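PDB 3VA7: KLLA0E08119p, which is the biotin-dependent urea carboxylase part of a longer enzyme that probably makes urea-1-carboxylate from urea, hydrogencarbonate and ATP and then hydrolyses it. Local coordinates for residues F389-V399 with P411-H419; D447-M457 with L468-C476. All coordinates share one frame; numbering follows the deposited sequence.

Contact 1. Residues F389-V399 with P411-H419; sequences FPSWARVDTWV and PTLAKIIVH
Arg394 and Asp396 pair through both backbone N and O atoms with Ile417 and Lys415, forming two hydrogen-bonded pairs of an antiparallel strand pairing; Val395 with Ile416 and Thr397 with Ala414 are the non-hydrogen-bonded pairs. The long side chain of Arg394 runs alongside that of Ile417. Its CB lies 3.8 Å from Ile417 O, and CG, anti to the backbone N (chi1 164°), passes 4.0 Å from Ile417 CD1. The extended chain then carries the guanidinium to the carboxylate of Asp396, two residues on along the same face: NE binds OD1 and NH2 binds OD2, each on its syn side, in a side-on salt bridge. NH1 turns to Glu330. An arginine suits this place because its methylene chain packs on isoleucine while its tip has hydrogens for two acids. Asp396 OD2 also accepts from a water that in turn accepts from Lys415 NZ, which also donates to Val324 O. On the other face, Phe389 CZ meets Ala414 CB at 3.6 Å, a small side chain that admits the ring. Thr397 OG1 donates to Leu413 O and accepts from Val399 N, 3.3 Å away, which makes an ST turn. Beyond it Trp398 directs NE1 at Thr412 O (2.9 Å, 170°), the acceptor lying in the indole plane, while Val399 CG1 sits over one ring face. A leucine at Trp398 would probably leave Thr412 O without this donor and cost Arg39 its cation-pi partner. Strand 412-420 also pairs with strand 362-372, where Leu413 and Ala414 form a classic beta bulge opposite Leu368; it lies between 362-372 and 394-397, in an antiparallel sheet that the C-terminal domain of biotin carboxylase shares with strands of the ATP-binding region.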
loop_
_atom_site.group_PDB
_atom_site.type_symbol
_atom_site.label_atom_id
_atom_site.label_comp_id
_atom_site.label_asym_id
_atom_site.label_seq_id
_atom_site.Cartn_x
_atom_site.Cartn_y
_atom_site.Cartn_z
ATOM N N PHE A 389 6.864 -13.084 13.065
ATOM C CA PHE A 389 7.882 -14.127 13.405
ATOM C C PHE A 389 7.402 -15.116 14.500
ATOM O O PHE A 389 6.675 -14.731 15.441
ATOM C CB PHE A 389 9.219 -13.527 13.859
ATOM C CG PHE A 389 9.920 -12.674 12.808
ATOM C CD1 PHE A 389 10.451 -13.257 11.658
ATOM C CD2 PHE A 389 10.109 -11.262 13.015
ATOM C CE1 PHE A 389 11.136 -12.475 10.690
ATOM C CE2 PHE A 389 10.815 -10.463 12.046
ATOM C CZ PHE A 389 11.325 -11.091 10.900
ATOM N N PRO A 390 7.829 -16.389 14.389
ATOM C CA PRO A 390 7.514 -17.270 15.500
ATOM C C PRO A 390 8.103 -16.673 16.763
ATOM O O PRO A 390 9.323 -16.434 16.821
ATOM C CB PRO A 390 8.256 -18.572 15.134
ATOM C CG PRO A 390 9.327 -18.153 14.167
ATOM C CD PRO A 390 8.664 -17.055 13.367
ATOM N N SER A 391 7.269 -16.438 17.769
ATOM C CA SER A 391 7.749 -15.833 19.010
ATOM C C SER A 391 8.545 -16.796 19.887
ATOM O O SER A 391 9.130 -16.350 20.890
ATOM C CB SER A 391 6.565 -15.382 19.839
ATOM O OG SER A 391 5.816 -16.551 20.198
ATOM N N TRP A 392 8.522 -18.100 19.545
ATOM C CA TRP A 392 9.135 -19.168 20.389
ATOM C C TRP A 392 10.553 -19.460 19.935
ATOM O O TRP A 392 11.329 -20.052 20.693
ATOM C CB TRP A 392 8.332 -20.509 20.391
ATOM C CG TRP A 392 7.935 -20.943 19.001
ATOM C CD1 TRP A 392 6.761 -20.647 18.368
ATOM C CD2 TRP A 392 8.745 -21.641 18.024
ATOM N NE1 TRP A 392 6.771 -21.142 17.093
ATOM C CE2 TRP A 392 7.961 -21.766 16.849
ATOM C CE3 TRP A 392 10.040 -22.173 18.033
ATOM C CZ2 TRP A 392 8.413 -22.416 15.710
ATOM C CZ3 TRP A 392 10.492 -22.832 16.887
ATOM C CH2 TRP A 392 9.686 -22.948 15.746
ATOM N N ALA A 393 10.873 -19.094 18.699
ATOM C CA ALA A 393 12.276 -19.106 18.252
ATOM C C ALA A 393 12.985 -17.821 18.756
ATOM O O ALA A 393 12.366 -16.897 19.259
ATOM C CB ALA A 393 12.372 -19.254 16.691
ATOM N N ARG A 394 14.297 -17.790 18.640
ATOM C CA ARG A 394 15.039 -16.553 18.831
ATOM C C ARG A 394 15.155 -15.960 17.441
ATOM O O ARG A 394 15.563 -16.645 16.492
ATOM C CB ARG A 394 16.452 -16.803 19.449
ATOM C CG ARG A 394 17.385 -15.586 19.288
ATOM C CD ARG A 394 18.608 -15.685 20.081
ATOM N NE ARG A 394 19.598 -14.734 19.615
ATOM C CZ ARG A 394 20.806 -14.608 20.160
ATOM N NH1 ARG A 394 21.161 -15.382 21.192
ATOM N NH2 ARG A 394 21.656 -13.714 19.689
ATOM N N VAL A 395 14.756 -14.697 17.299
ATOM C CA VAL A 395 14.961 -14.021 15.998
ATOM C C VAL A 395 15.699 -12.737 16.196
ATOM O O VAL A 395 15.292 -11.896 16.962
ATOM C CB VAL A 395 13.693 -14.022 15.003
ATOM C CG1 VAL A 395 12.479 -14.778 15.596
ATOM C CG2 VAL A 395 13.338 -12.643 14.426
ATOM N N ASP A 396 16.859 -12.636 15.579
ATOM C CA ASP A 396 17.613 -11.412 15.706
ATOM C C ASP A 396 17.264 -10.645 14.447
ATOM O O ASP A 396 17.486 -11.107 13.299
ATOM C CB ASP A 396 19.110 -11.683 15.878
ATOM C CG ASP A 396 19.448 -12.471 17.174
ATOM O OD1 ASP A 396 18.657 -12.601 18.145
ATOM O OD2 ASP A 396 20.563 -12.981 17.247
ATOM N N THR A 397 16.636 -9.513 14.646
ATOM C CA THR A 397 16.212 -8.750 13.526
ATOM C C THR A 397 16.285 -7.268 13.894
ATOM O O THR A 397 16.684 -6.900 15.022
ATOM C CB THR A 397 14.758 -9.164 13.103
ATOM O OG1 THR A 397 14.401 -8.516 11.863
ATOM C CG2 THR A 397 13.718 -8.833 14.248
ATOM N N TRP A 398 15.900 -6.425 12.945
ATOM C CA TRP A 398 15.854 -4.995 13.173
ATOM C C TRP A 398 14.640 -4.439 12.434
ATOM O O TRP A 398 14.545 -3.249 12.246
ATOM C CB TRP A 398 17.140 -4.332 12.669
ATOM C CG TRP A 398 17.329 -4.501 11.232
ATOM C CD1 TRP A 398 17.731 -5.655 10.557
ATOM C CD2 TRP A 398 17.087 -3.515 10.226
ATOM N NE1 TRP A 398 17.769 -5.413 9.187
ATOM C CE2 TRP A 398 17.379 -4.116 8.961
ATOM C CE3 TRP A 398 16.649 -2.181 10.266
ATOM C CZ2 TRP A 398 17.233 -3.418 7.755
ATOM C CZ3 TRP A 398 16.507 -1.478 9.070
ATOM C CH2 TRP A 398 16.800 -2.091 7.822
ATOM N N VAL A 399 13.705 -5.310 12.041
ATOM C CA VAL A 399 12.572 -4.892 11.218
ATOM C C VAL A 399 11.206 -5.237 11.830
ATOM O O VAL A 399 11.078 -6.133 12.686
ATOM C CB VAL A 399 12.688 -5.461 9.809
ATOM C CG1 VAL A 399 14.105 -5.178 9.247
ATOM C CG2 VAL A 399 12.321 -6.948 9.783
ATOM N N PRO A 411 21.372 -6.780 2.578
ATOM C CA PRO A 411 19.932 -6.991 2.635
ATOM C C PRO A 411 19.444 -7.927 3.796
ATOM O O PRO A 411 18.353 -8.485 3.725
ATOM C CB PRO A 411 19.632 -7.560 1.232
ATOM C CG PRO A 411 20.959 -8.184 0.758
ATOM C CD PRO A 411 22.056 -7.774 1.725
ATOM N N THR A 412 20.217 -8.071 4.863
ATOM C CA THR A 412 19.735 -8.869 5.978
ATOM C C THR A 412 18.439 -8.337 6.638
ATOM O O THR A 412 18.320 -7.157 6.994
ATOM C CB THR A 412 20.834 -9.038 7.034
ATOM O OG1 THR A 412 21.913 -9.800 6.466
ATOM C CG2 THR A 412 20.270 -9.741 8.269
ATOM N N LEU A 413 17.470 -9.218 6.800
ATOM C CA LEU A 413 16.234 -8.839 7.437
ATOM C C LEU A 413 16.213 -9.336 8.873
ATOM O O LEU A 413 15.857 -8.609 9.809
ATOM C CB LEU A 413 15.024 -9.376 6.642
ATOM C CG LEU A 413 14.728 -8.624 5.323
ATOM C CD1 LEU A 413 13.629 -9.218 4.426
ATOM C CD2 LEU A 413 14.466 -7.122 5.592
ATOM N N ALA A 414 16.626 -10.576 9.038
ATOM C CA ALA A 414 16.354 -11.299 10.240
ATOM C C ALA A 414 17.183 -12.553 10.253
ATOM O O ALA A 414 17.598 -13.030 9.240
ATOM C CB ALA A 414 14.845 -11.615 10.352
ATOM N N LYS A 415 17.499 -13.032 11.438
ATOM C CA LYS A 415 18.173 -14.292 11.566
ATOM C C LYS A 415 17.245 -15.077 12.464
ATOM O O LYS A 415 16.853 -14.605 13.555
ATOM C CB LYS A 415 19.537 -14.129 12.187
ATOM C CG LYS A 415 20.486 -13.438 11.286
ATOM C CD LYS A 415 21.892 -13.451 11.870
ATOM C CE LYS A 415 22.007 -12.531 13.070
ATOM N NZ LYS A 415 23.210 -12.769 13.868
ATOM N N ILE A 416 16.854 -16.242 11.960
ATOM C CA ILE A 416 15.869 -17.081 12.591
ATOM C C ILE A 416 16.590 -18.261 13.210
ATOM O O ILE A 416 17.170 -19.074 12.497
ATOM C CB ILE A 416 14.811 -17.505 11.557
ATOM C CG1 ILE A 416 14.054 -16.253 11.120
ATOM C CG2 ILE A 416 13.812 -18.489 12.152
ATOM C CD1 ILE A 416 13.752 -16.210 9.670
ATOM N N ILE A 417 16.570 -18.304 14.532
ATOM C CA ILE A 417 17.336 -19.265 15.320
ATOM C C ILE A 417 16.494 -20.201 16.257
ATOM O O ILE A 417 15.737 -19.766 17.163
ATOM C CB ILE A 417 18.394 -18.530 16.133
ATOM C CG1 ILE A 417 19.146 -17.584 15.190
ATOM C CG2 ILE A 417 19.332 -19.484 16.873
ATOM C CD1 ILE A 417 19.341 -16.201 15.816
ATOM N N VAL A 418 16.738 -21.484 16.064
ATOM C CA VAL A 418 15.966 -22.544 16.662
ATOM C C VAL A 418 16.888 -23.474 17.523
ATOM O O VAL A 418 18.064 -23.662 17.189
ATOM C CB VAL A 418 15.298 -23.244 15.474
ATOM C CG1 VAL A 418 15.652 -24.689 15.361
ATOM C CG2 VAL A 418 13.840 -22.939 15.458
ATOM N N HIS A 419 16.374 -23.998 18.635
ATOM C CA HIS A 419 17.174 -24.781 19.621
ATOM C C HIS A 419 16.402 -26.041 19.871
ATOM O O HIS A 419 15.291 -25.992 20.442
ATOM C CB HIS A 419 17.293 -24.080 20.982
ATOM C CG HIS A 419 18.280 -24.732 21.910
ATOM N ND1 HIS A 419 18.307 -24.495 23.280
ATOM C CD2 HIS A 419 19.284 -25.617 21.656
ATOM C CE1 HIS A 419 19.292 -25.198 23.819
ATOM N NE2 HIS A 419 19.891 -25.892 22.856
HETATM O O HOH W 1 22.848 -11.304 16.221
#

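Contact 2. Residues D447-M457 with L468-C476; sequences DYLRSIASSKM and LDSFDYKPC
Tyr473 OH donates to Asp447 OD2 at 2.6 Å, the polar tie between helix 446-454 and the loop packed against it. The acid is met on its anti lone pair, and the oxygen lies at the edge of the tyrosine ring. The aromatic contact comes from the next residue, Tyr448, which sends its ring edge into the face of Tyr473 in a T-shaped stack, with centroids 5.5 Å apart and planes at 88°; its CB also lies over that face, and Pro475 CD covers the opposite one. With CG anti to the backbone N (chi1 173°), Tyr473 reaches back to the helix. Phe471 and Tyr473 turn toward the helix and Asp472 and Lys474 away from it, the alternation of an extended chain, which runs on to strand 477-480. Apolar packing fills the other end: Ile452 uses one branch, CG1 over the face of Phe471 (4.0 Å to the centroid) and CD1, at its end, against Leu468 CD2 at 3.6 Å. Two serines, small enough to let the ring come close to the helix, meet the edge of Phe471: Ser451 through OG and Ser455, the N-cap of helix 456-460, through CB, while Ser455 OG donates to Ile452 O and caps Phe458 N.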
loop_
_atom_site.group_PDB
_atom_site.type_symbol
_atom_site.label_atom_id
_atom_site.label_comp_id
_atom_site.label_asym_id
_atom_site.label_seq_id
_atom_site.Cartn_x
_atom_site.Cartn_y
_atom_site.Cartn_z
ATOM N N ASP A 447 11.131 -18.623 0.763
ATOM C CA ASP A 447 10.724 -19.800 0.046
ATOM C C ASP A 447 11.947 -20.614 -0.304
ATOM O O ASP A 447 11.928 -21.809 -0.158
ATOM C CB ASP A 447 9.950 -19.449 -1.242
ATOM C CG ASP A 447 9.382 -20.690 -1.911
ATOM O OD1 ASP A 447 8.555 -21.339 -1.255
ATOM O OD2 ASP A 447 9.809 -21.058 -3.039
ATOM N N TYR A 448 12.985 -19.970 -0.809
ATOM C CA TYR A 448 14.294 -20.611 -1.014
ATOM C C TYR A 448 14.833 -21.292 0.270
ATOM O O TYR A 448 15.238 -22.450 0.259
ATOM C CB TYR A 448 15.231 -19.528 -1.485
ATOM C CG TYR A 448 16.657 -19.902 -1.614
ATOM C CD1 TYR A 448 17.576 -19.492 -0.651
ATOM C CD2 TYR A 448 17.125 -20.597 -2.740
ATOM C CE1 TYR A 448 18.914 -19.782 -0.775
ATOM C CE2 TYR A 448 18.469 -20.907 -2.877
ATOM C CZ TYR A 448 19.362 -20.493 -1.891
ATOM O OH TYR A 448 20.707 -20.774 -1.981
ATOM N N LEU A 449 14.784 -20.568 1.377
ATOM C CA LEU A 449 15.140 -21.122 2.685
ATOM C C LEU A 449 14.324 -22.351 3.021
ATOM O O LEU A 449 14.874 -23.314 3.538
ATOM C CB LEU A 449 14.958 -20.088 3.820
ATOM C CG LEU A 449 16.085 -19.169 4.302
ATOM C CD1 LEU A 449 17.302 -19.200 3.412
ATOM C CD2 LEU A 449 15.558 -17.755 4.501
ATOM N N ARG A 450 13.026 -22.310 2.739
ATOM C CA ARG A 450 12.076 -23.362 3.152
ATOM C C ARG A 450 12.387 -24.689 2.476
ATOM O O ARG A 450 12.462 -25.763 3.115
ATOM C CB ARG A 450 10.655 -22.946 2.792
ATOM C CG ARG A 450 9.892 -22.344 3.926
ATOM C CD ARG A 450 8.857 -21.465 3.346
ATOM N NE ARG A 450 8.242 -20.664 4.380
ATOM C CZ ARG A 450 7.362 -19.706 4.125
ATOM N NH1 ARG A 450 7.046 -19.471 2.864
ATOM N NH2 ARG A 450 6.799 -18.998 5.110
ATOM N N SER A 451 12.560 -24.563 1.171
ATOM C CA SER A 451 13.005 -25.605 0.298
ATOM C C SER A 451 14.342 -26.234 0.766
ATOM O O SER A 451 14.444 -27.468 0.837
ATOM C CB SER A 451 13.087 -25.039 -1.116
ATOM O OG SER A 451 14.183 -25.609 -1.790
ATOM N N ILE A 452 15.345 -25.408 1.097
ATOM C CA ILE A 452 16.616 -25.943 1.654
ATOM C C ILE A 452 16.403 -26.635 2.988
ATOM O O ILE A 452 16.619 -27.822 3.079
ATOM C CB ILE A 452 17.710 -24.911 1.784
ATOM C CG1 ILE A 452 18.095 -24.354 0.420
ATOM C CG2 ILE A 452 18.920 -25.526 2.436
ATOM C CD1 ILE A 452 19.008 -23.181 0.532
ATOM N N ALA A 453 15.922 -25.909 3.994
ATOM C CA ALA A 453 15.561 -26.497 5.303
ATOM C C ALA A 453 14.775 -27.803 5.170
ATOM O O ALA A 453 14.762 -28.635 6.067
ATOM C CB ALA A 453 14.763 -25.504 6.124
ATOM N N SER A 454 14.114 -27.967 4.037
ATOM C CA SER A 454 13.219 -29.118 3.803
ATOM C C SER A 454 13.823 -30.278 3.069
ATOM O O SER A 454 13.221 -31.341 3.033
ATOM C CB SER A 454 12.035 -28.691 2.957
ATOM O OG SER A 454 11.038 -28.395 3.872
ATOM N N SER A 455 14.954 -30.022 2.416
ATOM C CA SER A 455 15.532 -30.952 1.471
ATOM C C SER A 455 15.928 -32.271 2.130
ATOM O O SER A 455 16.085 -32.357 3.363
ATOM C CB SER A 455 16.712 -30.301 0.752
ATOM O OG SER A 455 17.675 -29.869 1.684
ATOM N N LYS A 456 16.053 -33.305 1.297
ATOM C CA LYS A 456 16.539 -34.598 1.743
ATOM C C LYS A 456 18.022 -34.364 2.067
ATOM O O LYS A 456 18.511 -34.777 3.138
ATOM C CB LYS A 456 16.322 -35.649 0.632
ATOM C CG LYS A 456 16.696 -37.128 0.948
ATOM C CD LYS A 456 15.532 -37.887 1.616
ATOM C CE LYS A 456 15.291 -39.266 0.922
ATOM N NZ LYS A 456 14.239 -40.077 1.631
ATOM N N MET A 457 18.706 -33.643 1.168
ATOM C CA MET A 457 20.083 -33.217 1.388
ATOM C C MET A 457 20.305 -32.742 2.815
ATOM O O MET A 457 20.984 -33.408 3.602
ATOM C CB MET A 457 20.458 -32.109 0.418
ATOM C CG MET A 457 21.927 -31.636 0.531
ATOM S SD MET A 457 22.231 -30.299 1.704
ATOM C CE MET A 457 21.315 -28.926 0.964
ATOM N N LEU A 468 24.804 -25.772 -2.328
ATOM C CA LEU A 468 23.891 -24.704 -2.696
ATOM C C LEU A 468 24.169 -24.128 -4.059
ATOM O O LEU A 468 23.286 -23.510 -4.642
ATOM C CB LEU A 468 23.950 -23.570 -1.680
ATOM C CG LEU A 468 23.297 -23.807 -0.337
ATOM C CD1 LEU A 468 22.925 -22.471 0.222
ATOM C CD2 LEU A 468 22.075 -24.690 -0.476
ATOM N N ASP A 469 25.394 -24.303 -4.555
ATOM C CA ASP A 469 25.753 -23.835 -5.904
ATOM C C ASP A 469 25.133 -24.638 -7.063
ATOM O O ASP A 469 25.011 -24.136 -8.193
ATOM C CB ASP A 469 27.267 -23.692 -6.051
ATOM C CG ASP A 469 27.744 -22.323 -5.638
ATOM O OD1 ASP A 469 28.560 -22.233 -4.709
ATOM O OD2 ASP A 469 27.267 -21.319 -6.218
ATOM N N SER A 470 24.742 -25.874 -6.769
ATOM C CA SER A 470 23.995 -26.712 -7.717
ATOM C C SER A 470 22.674 -27.217 -7.073
ATOM O O SER A 470 22.306 -28.404 -7.166
ATOM C CB SER A 470 24.876 -27.869 -8.261
ATOM O OG SER A 470 25.523 -28.600 -7.224
ATOM N N PHE A 471 21.969 -26.309 -6.399
ATOM C CA PHE A 471 20.771 -26.705 -5.689
ATOM C C PHE A 471 19.571 -26.437 -6.578
ATOM O O PHE A 471 19.408 -25.320 -7.136
ATOM C CB PHE A 471 20.650 -25.969 -4.361
ATOM C CG PHE A 471 19.425 -26.339 -3.577
ATOM C CD1 PHE A 471 19.410 -27.482 -2.788
ATOM C CD2 PHE A 471 18.291 -25.532 -3.621
ATOM C CE1 PHE A 471 18.285 -27.832 -2.061
ATOM C CE2 PHE A 471 17.163 -25.873 -2.903
ATOM C CZ PHE A 471 17.158 -27.038 -2.118
ATOM N N ASP A 472 18.742 -27.473 -6.724
ATOM C CA ASP A 472 17.568 -27.359 -7.586
ATOM C C ASP A 472 16.460 -26.582 -6.868
ATOM O O ASP A 472 15.709 -27.166 -6.042
ATOM C CB ASP A 472 17.070 -28.727 -8.101
ATOM C CG ASP A 472 16.400 -28.622 -9.487
ATOM O OD1 ASP A 472 15.760 -29.619 -9.930
ATOM O OD2 ASP A 472 16.516 -27.539 -10.130
ATOM N N TYR A 473 16.384 -25.273 -7.164
ATOM C CA TYR A 473 15.331 -24.441 -6.581
ATOM C C TYR A 473 14.226 -24.101 -7.575
ATOM O O TYR A 473 14.461 -23.346 -8.549
ATOM C CB TYR A 473 15.877 -23.157 -5.898
ATOM C CG TYR A 473 14.763 -22.218 -5.438
ATOM C CD1 TYR A 473 13.823 -22.625 -4.504
ATOM C CD2 TYR A 473 14.642 -20.940 -5.971
ATOM C CE1 TYR A 473 12.783 -21.783 -4.115
ATOM C CE2 TYR A 473 13.617 -20.083 -5.576
ATOM C CZ TYR A 473 12.680 -20.512 -4.653
ATOM O OH TYR A 473 11.652 -19.664 -4.272
ATOM N N LYS A 474 13.026 -24.645 -7.302
ATOM C CA LYS A 474 11.800 -24.320 -8.084
ATOM C C LYS A 474 10.647 -23.731 -7.261
ATOM O O LYS A 474 10.014 -24.437 -6.465
ATOM C CB LYS A 474 11.313 -25.488 -8.990
ATOM C CG LYS A 474 11.071 -26.867 -8.296
ATOM C CD LYS A 474 12.348 -27.757 -8.306
ATOM C CE LYS A 474 12.069 -29.245 -7.966
ATOM N NZ LYS A 474 13.359 -29.968 -7.629
ATOM N N PRO A 475 10.380 -22.425 -7.458
ATOM C CA PRO A 475 9.245 -21.695 -6.896
ATOM C C PRO A 475 7.916 -22.222 -7.397
ATOM O O PRO A 475 7.699 -22.308 -8.627
ATOM C CB PRO A 475 9.443 -20.266 -7.417
ATOM C CG PRO A 475 10.332 -20.403 -8.569
ATOM C CD PRO A 475 11.225 -21.556 -8.286
ATOM N N CYS A 476 7.033 -22.573 -6.466
ATOM C CA CYS A 476 5.683 -22.930 -6.861
ATOM C C CYS A 476 4.917 -21.628 -7.177
ATOM O O CYS A 476 4.166 -21.108 -6.332
ATOM C CB CYS A 476 5.005 -23.761 -5.777
ATOM S SG CYS A 476 3.273 -24.161 -6.193
HETATM O O HOH W 2 12.385 -16.998 -2.452
#

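Overall arrangement
Contacts 1 and 2 follow one another along the chain, with centres about 20 Å apart and nearest atoms about 6 Å apart, so they do not touch. Helix 423-435 lies against both: Trp392, Ile416 and Val418 of contact 1 pack on it, as do Leu449 and Ala453 of contact 2. Contact 1 belongs to the sheet of the biotin carboxylase part, whereas contact 2 packs the segment running on to strand 477-480 against helix 446-454, with Asp447 and Pro475 both touching Phe628 of strand 626-628. Neither supplies a residue to the biotin or urea pockets, which are built largely by the carboxyltransferase part; the biotin pocket also includes Lys1202, the biotin-bearing lysine of the carrier domain.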